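Local structure of lysine/ornithine decarboxylase (Vibrio vulnificus, 2PLJ) at residues F213-G216 with S217-N221; Q263-I267 with D268-A272; P291-F294 with I295-A299. The protein catalyses the decarboxylation of lysine and ornithine, probably through pyridoxal phosphate, and here binds a cofactor adduct of the product putrescine. All blocks are in the same frame, centred on the assembly; numbering follows the deposited sequence. Where two conformers were deposited one is given.

Contact 1: residues F213-G216 with S217-N221. With P3T ((4-{[(4-aminobutyl)amino]methyl}-5-hydroxy-6-methylpyridin-3-yl)methyl dihydrogen phosphate), chain D.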
loop_
_atom_site.group_PDB
_atom_site.type_symbol
_atom_site.label_atom_id
_atom_site.label_comp_id
_atom_site.label_asym_id
_atom_site.label_seq_id
_atom_site.Cartn_x
_atom_site.Cartn_y
_atom_site.Cartn_z
ATOM N N PHE A 213 20.378 1.850 18.318
ATOM C CA PHE A 213 20.510 1.081 17.101
ATOM C C PHE A 213 19.203 0.338 16.872
ATOM O O PHE A 213 18.372 0.238 17.796
ATOM C CB PHE A 213 21.686 0.098 17.190
ATOM C CG PHE A 213 21.537 -0.942 18.289
ATOM C CD1 PHE A 213 20.681 -2.058 18.108
ATOM C CD2 PHE A 213 22.243 -0.805 19.493
ATOM C CE1 PHE A 213 20.541 -3.022 19.138
ATOM C CE2 PHE A 213 22.114 -1.739 20.524
ATOM C CZ PHE A 213 21.290 -2.864 20.355
ATOM N N HIS A 214 19.050 -0.222 15.675
ATOM C CA HIS A 214 17.861 -1.062 15.381
ATOM C C HIS A 214 18.359 -2.157 14.474
ATOM O O HIS A 214 18.829 -1.878 13.356
ATOM C CB HIS A 214 16.733 -0.253 14.726
ATOM C CG HIS A 214 15.486 -1.057 14.506
ATOM N ND1 HIS A 214 15.073 -1.485 13.266
ATOM C CD2 HIS A 214 14.563 -1.504 15.385
ATOM C CE1 HIS A 214 13.943 -2.167 13.385
ATOM N NE2 HIS A 214 13.607 -2.187 14.666
ATOM N N VAL A 215 18.364 -3.386 14.986
ATOM C CA VAL A 215 18.968 -4.505 14.240
ATOM C C VAL A 215 18.109 -5.009 13.076
ATOM O O VAL A 215 18.566 -5.828 12.251
ATOM C CB VAL A 215 19.432 -5.664 15.171
ATOM C CG1 VAL A 215 20.535 -5.172 16.146
ATOM C CG2 VAL A 215 18.308 -6.284 15.934
ATOM N N GLY A 216 16.873 -4.533 13.019
ATOM C CA GLY A 216 15.944 -4.959 11.951
ATOM C C GLY A 216 14.696 -5.662 12.481
ATOM O O GLY A 216 14.690 -6.261 13.566
ATOM N N SER A 217 13.626 -5.610 11.704
ATOM C CA SER A 217 12.352 -6.156 12.190
ATOM C C SER A 217 12.316 -7.700 12.063
ATOM O O SER A 217 12.962 -8.282 11.150
ATOM C CB SER A 217 11.176 -5.465 11.470
ATOM O OG SER A 217 9.933 -5.720 12.132
ATOM N N GLN A 218 11.584 -8.353 12.987
ATOM C CA GLN A 218 11.462 -9.829 13.048
ATOM C C GLN A 218 12.860 -10.464 13.034
ATOM O O GLN A 218 13.181 -11.284 12.188
ATOM C CB GLN A 218 10.556 -10.354 11.915
ATOM C CG GLN A 218 10.170 -11.839 11.994
ATOM C CD GLN A 218 9.198 -12.199 13.135
ATOM O OE1 GLN A 218 8.756 -11.347 13.924
ATOM N NE2 GLN A 218 8.833 -13.479 13.182
ATOM N N THR A 219 13.703 -9.986 13.943
ATOM C CA THR A 219 15.052 -10.543 14.107
ATOM C C THR A 219 14.928 -11.810 14.926
ATOM O O THR A 219 14.430 -11.761 16.058
ATOM C CB THR A 219 15.963 -9.530 14.827
ATOM O OG1 THR A 219 16.277 -8.464 13.931
ATOM C CG2 THR A 219 17.282 -10.206 15.269
ATOM N N THR A 220 15.421 -12.926 14.386
ATOM C CA THR A 220 15.242 -14.224 15.037
ATOM C C THR A 220 16.492 -14.671 15.801
ATOM O O THR A 220 16.425 -15.605 16.611
ATOM C CB THR A 220 14.793 -15.291 14.040
ATOM O OG1 THR A 220 15.724 -15.338 12.937
ATOM C CG2 THR A 220 13.343 -14.990 13.556
ATOM N N ASN A 221 17.613 -14.002 15.526
ATOM C CA ASN A 221 18.897 -14.273 16.194
ATOM C C ASN A 221 19.253 -13.150 17.168
ATOM O O ASN A 221 19.626 -12.052 16.742
ATOM C CB ASN A 221 20.027 -14.435 15.166
ATOM C CG ASN A 221 21.356 -14.832 15.808
ATOM O OD1 ASN A 221 21.484 -14.871 17.033
ATOM N ND2 ASN A 221 22.347 -15.160 14.972
HETATM O OAE P3T D . 9.680 -4.047 16.958
HETATM P PAU P3T D . 9.568 -3.830 15.388
HETATM O OAF P3T D . 8.044 -3.552 14.979
HETATM O OAC P3T D . 10.185 -4.930 14.543
HETATM O OAP P3T D . 10.306 -2.459 14.946
HETATM C CAM P3T D . 9.818 -1.177 15.526
HETATM C CAS P3T D . 10.859 -0.125 15.120
HETATM C CAH P3T D . 11.585 0.394 16.200
HETATM N NAO P3T D . 12.532 1.308 15.982
HETATM C CAQ P3T D . 12.849 1.728 14.763
HETATM C CAA P3T D . 13.988 2.765 14.596
HETATM C CAR P3T D . 12.181 1.222 13.628
HETATM O OAD P3T D . 12.517 1.679 12.413
HETATM C CAT P3T D . 11.165 0.257 13.801
HETATM C CAG P3T D . 10.441 -0.215 12.663
HETATM N NAN P3T D . 10.997 -0.164 11.461
HETATM C CAL P3T D . 10.368 -0.579 10.166
HETATM C CAK P3T D . 9.699 -1.962 10.239
HETATM C CAJ P3T D . 9.025 -2.184 8.848
HETATM C CAI P3T D . 8.314 -3.540 8.794
HETATM N NAB P3T D . 7.850 -3.869 7.424
HETATM O O HOH W 1 17.673 -8.884 11.786
#
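Thr219 reaches back to Gly216 with its hydroxyl, OG1 donating to Gly216 O at 2.7 Å, tying together residues 216 and 219 of the loop between strand 207-212 and helix 223-241 of the beta/alpha barrel. The hydroxyl oxygen stands above the carbonyl plane, 51° out of it. With OG1 anti to the carbonyl carbon (chi1 -73°), the hydroxyl also meets the methyl side of Val215: Val215 CG2 lies 3.6 Å from Thr219 OG1, and the two side chains cross at about a right angle. A water links the main-chain Val215 O to Thr219 OG1, donating to both, the latter at 2.6 Å, so the buried hydroxyl has both a donor and an acceptor as partners.

On the cofactor side of the loop, the His214 ring lies face to face with the pyridine ring of P3T and nearly parallel to it; P3T CAR is 3.8 Å above the imidazole plane, over the centre of the His214 ring. Gly216 N covers the opposite face, offset toward the rim. The imidazole is set by chi1 -176°, which carries CG anti to the backbone N, and its NE2 gives a weak bond to the phosphate ester oxygen OAP. Ser217 turns its CB away from 213-216, and its hydroxyl meets the phosphate, where Arg293 also bonds it; Ser217 OG donates to P3T OAC over 2.5 Å.

Contact 2: residues Q263-I267 with D268-A272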
loop_
_atom_site.group_PDB
_atom_site.type_symbol
_atom_site.label_atom_id
_atom_site.label_comp_id
_atom_site.label_asym_id
_atom_site.label_seq_id
_atom_site.Cartn_x
_atom_site.Cartn_y
_atom_site.Cartn_z
ATOM N N GLN A 263 7.735 -21.327 14.277
ATOM C CA GLN A 263 8.066 -21.074 15.678
ATOM C C GLN A 263 9.319 -20.192 15.773
ATOM O O GLN A 263 10.334 -20.463 15.116
ATOM C CB GLN A 263 8.283 -22.417 16.409
ATOM C CG GLN A 263 8.918 -22.328 17.804
ATOM C CD GLN A 263 7.996 -21.700 18.852
ATOM O OE1 GLN A 263 6.768 -21.673 18.698
ATOM N NE2 GLN A 263 8.597 -21.197 19.935
ATOM N N VAL A 264 9.233 -19.131 16.573
ATOM C CA VAL A 264 10.397 -18.302 16.899
ATOM C C VAL A 264 10.782 -18.536 18.357
ATOM O O VAL A 264 10.002 -19.096 19.128
ATOM C CB VAL A 264 10.171 -16.779 16.634
ATOM C CG1 VAL A 264 9.717 -16.542 15.176
ATOM C CG2 VAL A 264 9.177 -16.173 17.648
ATOM N N MET A 265 11.989 -18.113 18.733
ATOM C CA MET A 265 12.458 -18.294 20.095
ATOM C C MET A 265 11.527 -17.577 21.074
ATOM O O MET A 265 11.195 -16.402 20.856
ATOM C CB MET A 265 13.865 -17.722 20.225
ATOM C CG MET A 265 14.759 -18.447 21.175
ATOM S SD MET A 265 16.336 -17.575 21.218
ATOM C CE MET A 265 16.854 -17.720 19.513
ATOM N N PRO A 266 11.089 -18.273 22.141
ATOM C CA PRO A 266 10.314 -17.646 23.222
ATOM C C PRO A 266 11.008 -16.385 23.756
ATOM O O PRO A 266 12.253 -16.346 23.832
ATOM C CB PRO A 266 10.290 -18.725 24.295
ATOM C CG PRO A 266 10.356 -20.018 23.513
ATOM C CD PRO A 266 11.295 -19.722 22.378
ATOM N N ILE A 267 10.222 -15.382 24.134
ATOM C CA ILE A 267 10.789 -14.050 24.408
ATOM C C ILE A 267 11.828 -14.058 25.565
ATOM O O ILE A 267 12.833 -13.345 25.476
ATOM C CB ILE A 267 9.703 -12.948 24.560
ATOM C CG1 ILE A 267 10.332 -11.552 24.465
ATOM C CG2 ILE A 267 8.861 -13.144 25.858
ATOM C CD1 ILE A 267 11.060 -11.277 23.143
ATOM N N ASP A 268 11.578 -14.835 26.628
ATOM C CA ASP A 268 12.566 -14.929 27.751
ATOM C C ASP A 268 13.914 -15.434 27.281
ATOM O O ASP A 268 14.961 -14.859 27.627
ATOM C CB ASP A 268 12.115 -15.813 28.914
ATOM C CG ASP A 268 10.854 -15.335 29.557
ATOM O OD1 ASP A 268 10.578 -14.125 29.481
ATOM O OD2 ASP A 268 10.157 -16.182 30.161
ATOM N N GLN A 269 13.881 -16.513 26.502
ATOM C CA GLN A 269 15.099 -17.140 25.981
ATOM C C GLN A 269 15.805 -16.211 24.999
ATOM O O GLN A 269 17.048 -16.089 25.034
ATOM C CB GLN A 269 14.779 -18.467 25.311
ATOM C CG GLN A 269 14.368 -19.548 26.279
ATOM C CD GLN A 269 13.735 -20.714 25.560
ATOM O OE1 GLN A 269 14.110 -21.045 24.422
ATOM N NE2 GLN A 269 12.753 -21.337 26.207
ATOM N N PHE A 270 15.001 -15.552 24.157
ATOM C CA PHE A 270 15.502 -14.552 23.218
ATOM C C PHE A 270 16.261 -13.458 23.926
ATOM O O PHE A 270 17.368 -13.118 23.504
ATOM C CB PHE A 270 14.354 -13.945 22.408
ATOM C CG PHE A 270 14.809 -13.114 21.258
ATOM C CD1 PHE A 270 15.007 -13.702 19.997
ATOM C CD2 PHE A 270 14.998 -11.733 21.411
ATOM C CE1 PHE A 270 15.393 -12.937 18.900
ATOM C CE2 PHE A 270 15.373 -10.943 20.333
ATOM C CZ PHE A 270 15.562 -11.527 19.063
ATOM N N CYS A 271 15.703 -12.948 25.026
ATOM C CA CYS A 271 16.289 -11.781 25.707
ATOM C C CYS A 271 17.423 -12.107 26.685
ATOM O O CYS A 271 18.130 -11.201 27.109
ATOM C CB CYS A 271 15.206 -10.955 26.393
ATOM S SG CYS A 271 14.075 -10.197 25.175
ATOM N N ALA A 272 17.524 -13.375 27.079
ATOM C CA ALA A 272 18.582 -13.849 27.999
ATOM C C ALA A 272 19.988 -13.315 27.631
ATOM O O ALA A 272 20.631 -12.655 28.471
ATOM C CB ALA A 272 18.551 -15.402 28.117
#
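Met265 and Phe270 form the apolar centre, with Met265 CB at the edge of the Phe270 ring, near its plane, 4.2 Å from CD1. The thioether makes a Met-aromatic contact of oblique geometry: SD is 5.5 Å from the ring centroid, 67° off the ring normal. A bend at chi3 (-61°) turns the terminal methyl of Met265, while SD itself rests 3.7 Å from Phe270 CA, so the sulfur sits closer to the helix backbone than to the ring centre. Pro257 touches the ring and Pro222 touches Met265, both from neighbouring loops.

Ile267 builds a second apolar patch. Its CG1 is anti to the backbone N (chi1 -165°), which sends CD1 along the helix to Cys271 SG at 3.8 Å; Leu72 and Ala75 of helix 62-75 pack against the isoleucine. Residues 267-271 make up the start of helix 267-278, one of the outer helices of the beta/alpha barrel, with Pro266 at the N-cap position. The turn is closed by main-chain bonds from Phe270 N to Pro266 O (2.9 Å) and from Cys271 N to Ile267 O.

Outward, the exposed Gln269 extends beyond CG and crosses Pro266 obliquely, with OE1 3.7 Å from CD of the proline and NE2 3.8 Å from its CG. The exposed Asp268 turns its CB away from 263-267, and in one of its two conformers OD1 comes no closer than 4.1 Å to Ile267 CG2.

Contact 3: residues P291-F294 with I295-A299. With P3T ((4-{[(4-aminobutyl)amino]methyl}-5-hydroxy-6-methylpyridin-3-yl)methyl dihydrogen phosphate), chain D.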
loop_
_atom_site.group_PDB
_atom_site.type_symbol
_atom_site.label_atom_id
_atom_site.label_comp_id
_atom_site.label_asym_id
_atom_site.label_seq_id
_atom_site.Cartn_x
_atom_site.Cartn_y
_atom_site.Cartn_z
ATOM N N PRO A 291 9.982 -1.563 21.083
ATOM C CA PRO A 291 9.275 -2.697 20.497
ATOM C C PRO A 291 8.016 -2.208 19.754
ATOM O O PRO A 291 7.301 -1.313 20.244
ATOM C CB PRO A 291 8.892 -3.552 21.719
ATOM C CG PRO A 291 8.760 -2.518 22.878
ATOM C CD PRO A 291 9.858 -1.502 22.557
ATOM N N GLY A 292 7.770 -2.778 18.571
ATOM C CA GLY A 292 6.517 -2.524 17.845
ATOM C C GLY A 292 5.770 -3.829 17.664
ATOM O O GLY A 292 4.827 -4.148 18.434
ATOM N N ARG A 293 6.229 -4.595 16.669
ATOM C CA ARG A 293 5.564 -5.825 16.254
ATOM C C ARG A 293 5.257 -6.747 17.435
ATOM O O ARG A 293 4.191 -7.360 17.494
ATOM C CB ARG A 293 6.456 -6.566 15.256
ATOM C CG ARG A 293 5.827 -7.842 14.681
ATOM C CD ARG A 293 6.872 -8.659 13.853
ATOM N NE ARG A 293 7.565 -7.872 12.823
ATOM C CZ ARG A 293 7.139 -7.737 11.558
ATOM N NH1 ARG A 293 5.996 -8.314 11.142
ATOM N NH2 ARG A 293 7.864 -7.024 10.694
ATOM N N PHE A 294 6.215 -6.870 18.370
ATOM C CA PHE A 294 6.004 -7.861 19.429
ATOM C C PHE A 294 4.747 -7.556 20.244
ATOM O O PHE A 294 4.018 -8.449 20.656
ATOM C CB PHE A 294 7.243 -7.935 20.349
ATOM C CG PHE A 294 7.148 -9.047 21.366
ATOM C CD1 PHE A 294 7.557 -10.351 21.043
ATOM C CD2 PHE A 294 6.577 -8.803 22.629
ATOM C CE1 PHE A 294 7.420 -11.393 21.967
ATOM C CE2 PHE A 294 6.453 -9.827 23.589
ATOM C CZ PHE A 294 6.873 -11.126 23.265
ATOM N N ILE A 295 4.476 -6.267 20.433
ATOM C CA ILE A 295 3.338 -5.872 21.244
ATOM C C ILE A 295 1.998 -6.017 20.505
ATOM O O ILE A 295 1.012 -6.511 21.094
ATOM C CB ILE A 295 3.545 -4.422 21.821
ATOM C CG1 ILE A 295 4.622 -4.465 22.918
ATOM C CG2 ILE A 295 2.252 -3.861 22.463
ATOM C CD1 ILE A 295 5.095 -3.091 23.334
ATOM N N CYS A 296 1.962 -5.584 19.241
ATOM C CA CYS A 296 0.677 -5.503 18.510
ATOM C C CYS A 296 0.370 -6.685 17.620
ATOM O O CYS A 296 -0.791 -6.997 17.418
ATOM C CB CYS A 296 0.541 -4.205 17.697
ATOM S SG CYS A 296 1.879 -3.961 16.536
ATOM N N ALA A 297 1.402 -7.332 17.069
ATOM C CA ALA A 297 1.101 -8.335 16.025
ATOM C C ALA A 297 0.061 -9.415 16.446
ATOM O O ALA A 297 -0.873 -9.690 15.689
ATOM C CB ALA A 297 2.397 -8.987 15.459
ATOM N N PRO A 298 0.252 -10.049 17.621
ATOM C CA PRO A 298 -0.655 -11.164 18.013
ATOM C C PRO A 298 -2.041 -10.712 18.429
ATOM O O PRO A 298 -2.945 -11.553 18.605
ATOM C CB PRO A 298 0.061 -11.769 19.222
ATOM C CG PRO A 298 1.519 -11.328 19.079
ATOM C CD PRO A 298 1.386 -9.915 18.558
ATOM N N ALA A 299 -2.219 -9.406 18.578
ATOM C CA ALA A 299 -3.435 -8.863 19.191
ATOM C C ALA A 299 -4.589 -8.671 18.197
ATOM O O ALA A 299 -5.706 -8.304 18.621
ATOM C CB ALA A 299 -3.122 -7.540 19.915
HETATM O OAE P3T D . 9.680 -4.047 16.958
HETATM P PAU P3T D . 9.568 -3.830 15.388
HETATM O OAF P3T D . 8.044 -3.552 14.979
HETATM O OAC P3T D . 10.185 -4.930 14.543
HETATM O OAP P3T D . 10.306 -2.459 14.946
HETATM C CAM P3T D . 9.818 -1.177 15.526
HETATM C CAS P3T D . 10.859 -0.125 15.120
HETATM C CAH P3T D . 11.585 0.394 16.200
HETATM N NAO P3T D . 12.532 1.308 15.982
HETATM C CAQ P3T D . 12.849 1.728 14.763
HETATM C CAA P3T D . 13.988 2.765 14.596
HETATM C CAR P3T D . 12.181 1.222 13.628
HETATM O OAD P3T D . 12.517 1.679 12.413
HETATM C CAT P3T D . 11.165 0.257 13.801
HETATM C CAG P3T D . 10.441 -0.215 12.663
HETATM N NAN P3T D . 10.997 -0.164 11.461
HETATM C CAL P3T D . 10.368 -0.579 10.166
HETATM C CAK P3T D . 9.699 -1.962 10.239
HETATM C CAJ P3T D . 9.025 -2.184 8.848
HETATM C CAI P3T D . 8.314 -3.540 8.794
HETATM N NAB P3T D . 7.850 -3.869 7.424
#
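Arg293 and Ala297 meet where the short helix 293-296 is packed closely: Arg293 CG lies 3.7 Å from Ala297 CB, and Ala297 N bonds Arg293 O (2.8 Å, N-H...O 159°). One residue earlier Gly292 O takes two donors, Ile295 N at 2.9 Å and, weakly, Cys296 N. Ile295 adds an apolar contact by crossing Pro291, its CD1 3.7 Å from the proline CG.

Ahead of this turn, the chain leaving barrel strand 286-289 offers consecutive N-H groups to the phosphate, a phosphate-binding helix N-terminus that probably uses the helix dipole as well. Gly292 N bonds OAE, while Arg293 N bonds OAF at 2.7 Å. The glycine matters sterically, because a CB there would clash with OAF.

The side chain of Arg293 leaves the helix with CG anti to the backbone N (chi1 -177°), then bends at chi3 (-52°). Its guanidinium is held by Tyr260, Ser217 and a salt bridge to Asp334, and NH2 lies obliquely 4.0 Å from P3T CAI in the aminobutyl chain.

Beyond the turn the contact is looser and the surface nearer: partly exposed Pro298 touches back mainly through CD, 3.7 Å from Phe294 O, an oxygen that also accepts from Gln68.

Overall arrangement
From the N terminus, contact 1 comes first, turning the chain between strand 207-212 and helix 223-241. Contact 2 follows, closing the entry from the loop after strand 249-251 into helix 267-278, and contact 3 starts helix 293-296 just past strand 286-289. The three are in series, neither nested nor crossed, yet they touch in space. Thr219 O meets the Phe270 ring at CZ (3.2 Å), and Ile267 CB packs on Phe294 CZ (3.6 Å). Contacts 1 and 3 both reach the phosphate of P3T, whereas contact 2 packs helix 267-278 and its entry against the loop of contact 1 and helix 293-296 of contact 3; Phe270 stays about 10 Å from the ligand.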